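PDB 3H04: uncharacterized protein from Staphylococcus aureus subsp. aureus, which is of unknown function but is probably an alpha/beta-hydrolase that cleaves ester bonds. Local coordinates for residues Y6-I20 with D81-Y93. Residues are numbered along the deposited sequence; the frame is centred on the assembly and turned at random.
Sequences YKVITKDAFALPYTI and DVYASFDAIQSQY
The hydroxyl of Ser85 gives its proton to a water 2.7 Å from OG, and that water in turn donates to Pro17 O, so a single solvent molecule joins helix 75-91 to strand 15-21. Here the alpha/beta-hydrolase fold illustrates how a helix covers the border of a mixed sheet: residues 6-20 form the antiparallel hairpin of its first two strands, and residues 81-91 cross it at 49° to strand 15-20. With Ala84, Ser85 and Ala88 lining the approach, the axes of strand 6-9 and the helix come within 8.6 Å. Val8 sets CG1 anti to its backbone N (chi1 -176°), which leaves CG2 to press on Ala88 CB at a tight 3.4 Å. Leu16 reaches between Ser85 and Asp81, its CD1 3.4 Å from Asp81 CB; the carboxylate of Asp81 itself is paired with Arg68, which also bridges to Asp12 in the hairpin turn. Farther along, the Tyr18 ring is sandwiched, with Tyr6 CB over one face and Ile89 CG1 over the other, a CH-pi contact 4.0 Å from the centroid. Its hydroxyl donates to Gln92 OE1 (3.1 Å) within the carbonyl plane, while the ring and amide planes stand 68° apart. NE2 of the same amide lies obliquely beside the Tyr6 ring, 3.4 Å from CE1. Beyond Gln92, Ile20 CD1 meets the Tyr93 ring at its edge, and Tyr93 OH, hydrogen-bonded to Asp61, lies 3.5 Å from Ile20 CG2.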
ATOM      1  N   TYR A   6       6.298  18.569   0.511  1.00 23.49           N
ATOM      2  CA  TYR A   6       7.510  18.460  -0.300  1.00 22.93           C
ATOM      3  C   TYR A   6       7.098  17.933  -1.649  1.00 22.18           C
ATOM      4  O   TYR A   6       5.962  17.506  -1.840  1.00 19.81           O
ATOM      5  CB  TYR A   6       8.494  17.465   0.303  1.00 23.42           C
ATOM      6  CG  TYR A   6       9.090  17.847   1.627  1.00 25.87           C
ATOM      7  CD1 TYR A   6      10.410  18.303   1.701  1.00 28.45           C
ATOM      8  CD2 TYR A   6       8.346  17.729   2.818  1.00 26.20           C
ATOM      9  CE1 TYR A   6      10.980  18.648   2.925  1.00 30.41           C
ATOM     10  CE2 TYR A   6       8.902  18.066   4.053  1.00 27.77           C
ATOM     11  CZ  TYR A   6      10.224  18.527   4.096  1.00 31.44           C
ATOM     12  OH  TYR A   6      10.787  18.908   5.298  1.00 32.90           O
ATOM     13  N   LYS A   7       8.004  17.958  -2.609  1.00 22.53           N
ATOM     14  CA  LYS A   7       7.744  17.221  -3.835  1.00 23.68           C
ATOM     15  C   LYS A   7       9.012  16.580  -4.347  1.00 23.92           C
ATOM     16  O   LYS A   7      10.120  17.024  -4.043  1.00 23.83           O
ATOM     17  CB  LYS A   7       7.086  18.108  -4.901  1.00 24.75           C
ATOM     18  CG  LYS A   7       7.784  19.368  -5.165  1.00 27.43           C
ATOM     19  CD  LYS A   7       7.091  20.137  -6.290  1.00 31.95           C
ATOM     20  CE  LYS A   7       7.760  21.455  -6.536  1.00 34.18           C
ATOM     21  NZ  LYS A   7       9.220  21.295  -6.703  1.00 36.84           N
ATOM     22  N   VAL A   8       8.825  15.496  -5.075  1.00 23.63           N
ATOM     23  CA  VAL A   8       9.890  14.868  -5.790  1.00 23.44           C
ATOM     24  C   VAL A   8       9.525  15.038  -7.246  1.00 22.53           C
ATOM     25  O   VAL A   8       8.375  14.789  -7.643  1.00 22.73           O
ATOM     26  CB  VAL A   8      10.007  13.375  -5.480  1.00 22.69           C
ATOM     27  CG1 VAL A   8      11.217  12.840  -6.208  1.00 23.22           C
ATOM     28  CG2 VAL A   8      10.174  13.142  -3.958  1.00 26.41           C
ATOM     29  N   ILE A   9      10.494  15.483  -8.022  1.00 22.58           N
ATOM     30  CA  ILE A   9      10.343  15.687  -9.459  1.00 21.40           C
ATOM     31  C   ILE A   9      10.818  14.397 -10.151  1.00 20.27           C
ATOM     32  O   ILE A   9      11.965  14.019  -9.988  1.00 20.33           O
ATOM     33  CB  ILE A   9      11.176  16.878  -9.939  1.00 22.13           C
ATOM     34  CG1 ILE A   9      10.657  18.231  -9.375  1.00 22.52           C
ATOM     35  CG2 ILE A   9      11.197  16.936 -11.472  1.00 22.54           C
ATOM     36  CD1 ILE A   9       9.103  18.301  -9.272  1.00 24.57           C
ATOM     37  N   THR A  10       9.930  13.710 -10.871  1.00 17.93           N
ATOM     38  CA  THR A  10      10.271  12.447 -11.579  1.00 17.12           C
ATOM     39  C   THR A  10      11.216  12.648 -12.823  1.00 17.64           C
ATOM     40  O   THR A  10      11.398  13.798 -13.293  1.00 15.31           O
ATOM     41  CB  THR A  10       8.994  11.733 -12.012  1.00 17.50           C
ATOM     42  OG1 THR A  10       8.350  12.477 -13.079  1.00 18.59           O
ATOM     43  CG2 THR A  10       8.017  11.571 -10.775  1.00 17.36           C
ATOM     44  N   LYS A  11      11.750  11.552 -13.386  1.00 16.63           N
ATOM     45  CA  LYS A  11      12.551  11.622 -14.638  1.00 19.41           C
ATOM     46  C   LYS A  11      11.806  12.311 -15.757  1.00 18.53           C
ATOM     47  O   LYS A  11      12.443  12.925 -16.630  1.00 19.62           O
ATOM     48  CB  LYS A  11      12.939  10.222 -15.153  1.00 19.78           C
ATOM     49  CG  LYS A  11      14.213   9.669 -14.608  1.00 24.49           C
ATOM     50  CD  LYS A  11      15.461  10.314 -15.235  1.00 29.23           C
ATOM     51  CE  LYS A  11      16.771   9.772 -14.644  1.00 31.48           C
ATOM     52  NZ  LYS A  11      17.941  10.592 -15.161  1.00 33.12           N
ATOM     53  N   ASP A  12      10.480  12.114 -15.804  1.00 17.86           N
ATOM     54  CA  ASP A  12       9.647  12.762 -16.777  1.00 18.66           C
ATOM     55  C   ASP A  12       9.057  14.106 -16.332  1.00 18.57           C
ATOM     56  O   ASP A  12       8.169  14.598 -16.978  1.00 18.95           O
ATOM     57  CB  ASP A  12       8.569  11.818 -17.357  1.00 19.21           C
ATOM     58  CG  ASP A  12       7.553  11.347 -16.341  1.00 20.17           C
ATOM     59  OD1 ASP A  12       7.923  10.920 -15.228  1.00 19.89           O
ATOM     60  OD2 ASP A  12       6.362  11.325 -16.676  1.00 26.11           O
ATOM     61  N   ALA A  13       9.609  14.718 -15.297  1.00 17.99           N
ATOM     62  CA  ALA A  13       9.288  16.098 -14.930  1.00 19.17           C
ATOM     63  C   ALA A  13       7.905  16.205 -14.304  1.00 20.09           C
ATOM     64  O   ALA A  13       7.284  17.257 -14.397  1.00 20.62           O
ATOM     65  CB  ALA A  13       9.409  17.024 -16.136  1.00 18.72           C
ATOM     66  N   PHE A  14       7.437  15.121 -13.673  1.00 20.15           N
ATOM     67  CA  PHE A  14       6.132  15.098 -12.994  1.00 21.26           C
ATOM     68  C   PHE A  14       6.357  15.332 -11.515  1.00 21.41           C
ATOM     69  O   PHE A  14       7.277  14.729 -10.945  1.00 21.97           O
ATOM     70  CB  PHE A  14       5.387  13.759 -13.189  1.00 21.18           C
ATOM     71  CG  PHE A  14       3.947  13.799 -12.700  1.00 21.19           C
ATOM     72  CD1 PHE A  14       2.906  14.176 -13.554  1.00 24.14           C
ATOM     73  CD2 PHE A  14       3.647  13.479 -11.375  1.00 25.10           C
ATOM     74  CE1 PHE A  14       1.604  14.247 -13.103  1.00 25.83           C
ATOM     75  CE2 PHE A  14       2.323  13.543 -10.906  1.00 25.37           C
ATOM     76  CZ  PHE A  14       1.317  13.928 -11.762  1.00 26.09           C
ATOM     77  N   ALA A  15       5.541  16.177 -10.884  1.00 22.11           N
ATOM     78  CA  ALA A  15       5.667  16.408  -9.435  1.00 23.73           C
ATOM     79  C   ALA A  15       4.918  15.338  -8.617  1.00 24.16           C
ATOM     80  O   ALA A  15       3.723  15.057  -8.866  1.00 25.16           O
ATOM     81  CB  ALA A  15       5.213  17.863  -9.061  1.00 24.43           C
ATOM     82  N   LEU A  16       5.625  14.661  -7.698  1.00 22.75           N
ATOM     83  CA  LEU A  16       4.977  13.734  -6.782  1.00 22.65           C
ATOM     84  C   LEU A  16       5.038  14.376  -5.423  1.00 21.39           C
ATOM     85  O   LEU A  16       6.122  14.470  -4.872  1.00 22.40           O
ATOM     86  CB  LEU A  16       5.686  12.373  -6.688  1.00 21.79           C
ATOM     87  CG  LEU A  16       5.654  11.550  -7.957  1.00 23.47           C
ATOM     88  CD1 LEU A  16       6.480  10.272  -7.739  1.00 20.87           C
ATOM     89  CD2 LEU A  16       4.188  11.272  -8.381  1.00 21.59           C
ATOM     90  N   PRO A  17       3.900  14.864  -4.906  1.00 19.46           N
ATOM     91  CA  PRO A  17       3.918  15.473  -3.577  1.00 18.45           C
ATOM     92  C   PRO A  17       4.100  14.412  -2.503  1.00 17.95           C
ATOM     93  O   PRO A  17       3.743  13.254  -2.715  1.00 16.78           O
ATOM     94  CB  PRO A  17       2.511  16.094  -3.435  1.00 18.47           C
ATOM     95  CG  PRO A  17       1.645  15.239  -4.411  1.00 19.33           C
ATOM     96  CD  PRO A  17       2.575  14.952  -5.559  1.00 19.27           C
ATOM     97  N   TYR A  18       4.719  14.796  -1.398  1.00 16.46           N
ATOM     98  CA  TYR A  18       4.682  14.008  -0.193  1.00 17.19           C
ATOM     99  C   TYR A  18       4.645  14.943   1.001  1.00 17.82           C
ATOM    100  O   TYR A  18       5.062  16.101   0.879  1.00 17.45           O
ATOM    101  CB  TYR A  18       5.795  12.960  -0.106  1.00 16.60           C
ATOM    102  CG  TYR A  18       7.205  13.458   0.039  1.00 18.93           C
ATOM    103  CD1 TYR A  18       7.754  13.702   1.300  1.00 17.65           C
ATOM    104  CD2 TYR A  18       8.005  13.674  -1.087  1.00 21.59           C
ATOM    105  CE1 TYR A  18       9.069  14.146   1.444  1.00 18.24           C
ATOM    106  CE2 TYR A  18       9.314  14.134  -0.948  1.00 24.19           C
ATOM    107  CZ  TYR A  18       9.824  14.344   0.323  1.00 20.83           C
ATOM    108  OH  TYR A  18      11.102  14.741   0.432  1.00 26.26           O
ATOM    109  N   THR A  19       4.046  14.456   2.087  1.00 18.30           N
ATOM    110  CA  THR A  19       3.916  15.162   3.358  1.00 19.72           C
ATOM    111  C   THR A  19       4.644  14.417   4.462  1.00 19.65           C
ATOM    112  O   THR A  19       4.667  13.171   4.518  1.00 20.35           O
ATOM    113  CB  THR A  19       2.452  15.337   3.819  1.00 19.84           C
ATOM    114  OG1 THR A  19       1.897  14.036   4.114  1.00 26.02           O
ATOM    115  CG2 THR A  19       1.628  15.993   2.737  1.00 21.22           C
ATOM    116  N   ILE A  20       5.272  15.186   5.335  1.00 19.01           N
ATOM    117  CA  ILE A  20       5.913  14.650   6.513  1.00 18.52           C
ATOM    118  C   ILE A  20       5.193  15.244   7.701  1.00 19.95           C
ATOM    119  O   ILE A  20       5.071  16.479   7.813  1.00 17.53           O
ATOM    120  CB  ILE A  20       7.412  15.034   6.596  1.00 19.56           C
ATOM    121  CG1 ILE A  20       8.168  14.506   5.364  1.00 18.17           C
ATOM    122  CG2 ILE A  20       8.048  14.551   7.946  1.00 19.27           C
ATOM    123  CD1 ILE A  20       9.683  14.567   5.519  1.00 15.92           C
ATOM    124  N   ASP A  81       7.634   5.737  -9.618  1.00 17.14           N
ATOM    125  CA  ASP A  81       7.246   6.876  -8.758  1.00 16.96           C
ATOM    126  C   ASP A  81       7.490   6.570  -7.284  1.00 15.96           C
ATOM    127  O   ASP A  81       7.969   7.400  -6.523  1.00 16.08           O
ATOM    128  CB  ASP A  81       5.734   7.223  -8.959  1.00 16.45           C
ATOM    129  CG  ASP A  81       5.431   7.972 -10.280  1.00 20.53           C
ATOM    130  OD1 ASP A  81       6.375   8.303 -11.052  1.00 18.62           O
ATOM    131  OD2 ASP A  81       4.212   8.247 -10.534  1.00 20.23           O
ATOM    132  N   VAL A  82       7.047   5.395  -6.846  1.00 16.69           N
ATOM    133  CA  VAL A  82       7.209   4.969  -5.468  1.00 16.00           C
ATOM    134  C   VAL A  82       8.710   4.971  -5.046  1.00 16.14           C
ATOM    135  O   VAL A  82       9.083   5.506  -4.004  1.00 15.81           O
ATOM    136  CB  VAL A  82       6.545   3.562  -5.276  1.00 16.33           C
ATOM    137  CG1 VAL A  82       7.010   2.922  -3.969  1.00 16.78           C
ATOM    138  CG2 VAL A  82       4.981   3.702  -5.353  1.00 15.75           C
ATOM    139  N   TYR A  83       9.571   4.390  -5.869  1.00 16.66           N
ATOM    140  CA  TYR A  83      10.998   4.330  -5.554  1.00 16.65           C
ATOM    141  C   TYR A  83      11.665   5.720  -5.646  1.00 17.54           C
ATOM    142  O   TYR A  83      12.569   6.009  -4.888  1.00 17.45           O
ATOM    143  CB  TYR A  83      11.703   3.327  -6.472  1.00 17.30           C
ATOM    144  CG  TYR A  83      11.403   1.839  -6.264  1.00 20.11           C
ATOM    145  CD1 TYR A  83      10.323   1.390  -5.507  1.00 19.88           C
ATOM    146  CD2 TYR A  83      12.205   0.876  -6.889  1.00 19.30           C
ATOM    147  CE1 TYR A  83      10.091   0.005  -5.337  1.00 24.13           C
ATOM    148  CE2 TYR A  83      11.963  -0.462  -6.767  1.00 20.87           C
ATOM    149  CZ  TYR A  83      10.931  -0.904  -5.972  1.00 22.34           C
ATOM    150  OH  TYR A  83      10.704  -2.233  -5.849  1.00 18.98           O
ATOM    151  N   ALA A  84      11.208   6.587  -6.557  1.00 17.68           N
ATOM    152  CA  ALA A  84      11.761   7.960  -6.637  1.00 18.05           C
ATOM    153  C   ALA A  84      11.354   8.713  -5.362  1.00 17.74           C
ATOM    154  O   ALA A  84      12.159   9.399  -4.781  1.00 17.64           O
ATOM    155  CB  ALA A  84      11.285   8.699  -7.871  1.00 17.38           C
ATOM    156  N   SER A  85      10.128   8.506  -4.881  1.00 17.79           N
ATOM    157  CA  SER A  85       9.678   9.180  -3.669  1.00 17.80           C
ATOM    158  C   SER A  85      10.378   8.562  -2.462  1.00 18.70           C
ATOM    159  O   SER A  85      10.929   9.284  -1.608  1.00 16.66           O
ATOM    160  CB  SER A  85       8.148   9.147  -3.526  1.00 18.57           C
ATOM    161  OG  SER A  85       7.529   9.755  -4.672  1.00 22.13           O
ATOM    162  N   PHE A  86      10.402   7.230  -2.407  1.00 18.93           N
ATOM    163  CA  PHE A  86      11.126   6.574  -1.333  1.00 17.76           C
ATOM    164  C   PHE A  86      12.572   7.058  -1.208  1.00 19.11           C
ATOM    165  O   PHE A  86      13.000   7.355  -0.098  1.00 17.86           O
ATOM    166  CB  PHE A  86      11.105   5.050  -1.406  1.00 17.99           C
ATOM    167  CG  PHE A  86      11.784   4.417  -0.215  1.00 16.76           C
ATOM    168  CD1 PHE A  86      11.148   4.386   1.018  1.00 15.46           C
ATOM    169  CD2 PHE A  86      13.093   3.964  -0.306  1.00 18.68           C
ATOM    170  CE1 PHE A  86      11.768   3.824   2.138  1.00 15.53           C
ATOM    171  CE2 PHE A  86      13.742   3.419   0.834  1.00 18.34           C
ATOM    172  CZ  PHE A  86      13.060   3.345   2.045  1.00 17.33           C
ATOM    173  N   ASP A  87      13.305   7.153  -2.329  1.00 20.10           N
ATOM    174  CA  ASP A  87      14.739   7.519  -2.292  1.00 20.47           C
ATOM    175  C   ASP A  87      14.967   8.941  -1.885  1.00 21.08           C
ATOM    176  O   ASP A  87      15.948   9.252  -1.185  1.00 20.85           O
ATOM    177  CB  ASP A  87      15.429   7.266  -3.622  1.00 20.57           C
ATOM    178  CG  ASP A  87      15.501   5.798  -3.962  1.00 21.79           C
ATOM    179  OD1 ASP A  87      15.441   4.992  -3.011  1.00 22.27           O
ATOM    180  OD2 ASP A  87      15.576   5.454  -5.176  1.00 18.53           O
ATOM    181  N   ALA A  88      14.074   9.809  -2.312  1.00 19.78           N
ATOM    182  CA  ALA A  88      14.109  11.201  -1.876  1.00 20.85           C
ATOM    183  C   ALA A  88      13.848  11.262  -0.371  1.00 20.76           C
ATOM    184  O   ALA A  88      14.504  11.991   0.337  1.00 22.45           O
ATOM    185  CB  ALA A  88      13.110  12.031  -2.639  1.00 18.90           C
ATOM    186  N   ILE A  89      12.921  10.460   0.131  1.00 20.96           N
ATOM    187  CA  ILE A  89      12.666  10.426   1.588  1.00 21.74           C
ATOM    188  C   ILE A  89      13.810   9.795   2.355  1.00 22.92           C
ATOM    189  O   ILE A  89      14.238  10.363   3.363  1.00 23.94           O
ATOM    190  CB  ILE A  89      11.313   9.707   1.937  1.00 21.11           C
ATOM    191  CG1 ILE A  89      10.146  10.455   1.304  1.00 20.16           C
ATOM    192  CG2 ILE A  89      11.127   9.568   3.506  1.00 20.75           C
ATOM    193  CD1 ILE A  89       8.924   9.504   0.864  1.00 19.71           C
ATOM    194  N   GLN A  90      14.307   8.637   1.906  1.00 24.34           N
ATOM    195  CA  GLN A  90      15.417   7.974   2.596  1.00 25.40           C
ATOM    196  C   GLN A  90      16.654   8.887   2.713  1.00 26.51           C
ATOM    197  O   GLN A  90      17.255   8.951   3.777  1.00 24.36           O
ATOM    198  CB  GLN A  90      15.833   6.649   1.944  1.00 26.09           C
ATOM    199  CG  GLN A  90      16.867   5.835   2.784  1.00 28.17           C
ATOM    200  CD  GLN A  90      16.915   4.313   2.465  1.00 32.48           C
ATOM    201  OE1 GLN A  90      16.946   3.899   1.285  1.00 33.23           O
ATOM    202  NE2 GLN A  90      16.955   3.480   3.524  1.00 29.12           N
ATOM    203  N   SER A  91      17.025   9.608   1.647  1.00 27.41           N
ATOM    204  CA  SER A  91      18.210  10.476   1.743  1.00 28.31           C
ATOM    205  C   SER A  91      18.046  11.510   2.874  1.00 29.32           C
ATOM    206  O   SER A  91      19.028  11.904   3.505  1.00 29.07           O
ATOM    207  CB  SER A  91      18.486  11.185   0.412  1.00 28.28           C
ATOM    208  OG  SER A  91      17.417  12.027   0.095  1.00 28.67           O
ATOM    209  N   GLN A  92      16.805  11.917   3.144  1.00 29.64           N
ATOM    210  CA  GLN A  92      16.484  12.884   4.202  1.00 30.69           C
ATOM    211  C   GLN A  92      16.516  12.318   5.647  1.00 30.95           C
ATOM    212  O   GLN A  92      16.380  13.064   6.618  1.00 31.03           O
ATOM    213  CB  GLN A  92      15.098  13.419   3.891  1.00 31.24           C
ATOM    214  CG  GLN A  92      14.631  14.639   4.628  1.00 33.24           C
ATOM    215  CD  GLN A  92      13.420  15.219   3.924  1.00 36.29           C
ATOM    216  OE1 GLN A  92      12.995  14.688   2.905  1.00 41.99           O
ATOM    217  NE2 GLN A  92      12.861  16.300   4.456  1.00 39.89           N
ATOM    218  N   TYR A  93      16.671  11.002   5.767  1.00 31.21           N
ATOM    219  CA  TYR A  93      16.723  10.286   7.035  1.00 31.14           C
ATOM    220  C   TYR A  93      17.927   9.357   6.968  1.00 32.24           C
ATOM    221  O   TYR A  93      17.809   8.163   7.169  1.00 33.08           O
ATOM    222  CB  TYR A  93      15.443   9.470   7.239  1.00 30.54           C
ATOM    223  CG  TYR A  93      14.228  10.312   7.537  1.00 28.27           C
ATOM    224  CD1 TYR A  93      13.924  10.688   8.842  1.00 25.75           C
ATOM    225  CD2 TYR A  93      13.393  10.747   6.516  1.00 25.43           C
ATOM    226  CE1 TYR A  93      12.833  11.470   9.120  1.00 23.00           C
ATOM    227  CE2 TYR A  93      12.280  11.531   6.788  1.00 25.67           C
ATOM    228  CZ  TYR A  93      12.006  11.885   8.098  1.00 24.01           C
ATOM    229  OH  TYR A  93      10.902  12.638   8.372  1.00 21.37           O
TER
HETATM  230  O   HOH W   1       5.632  11.009  -3.184  1.00 15.21           O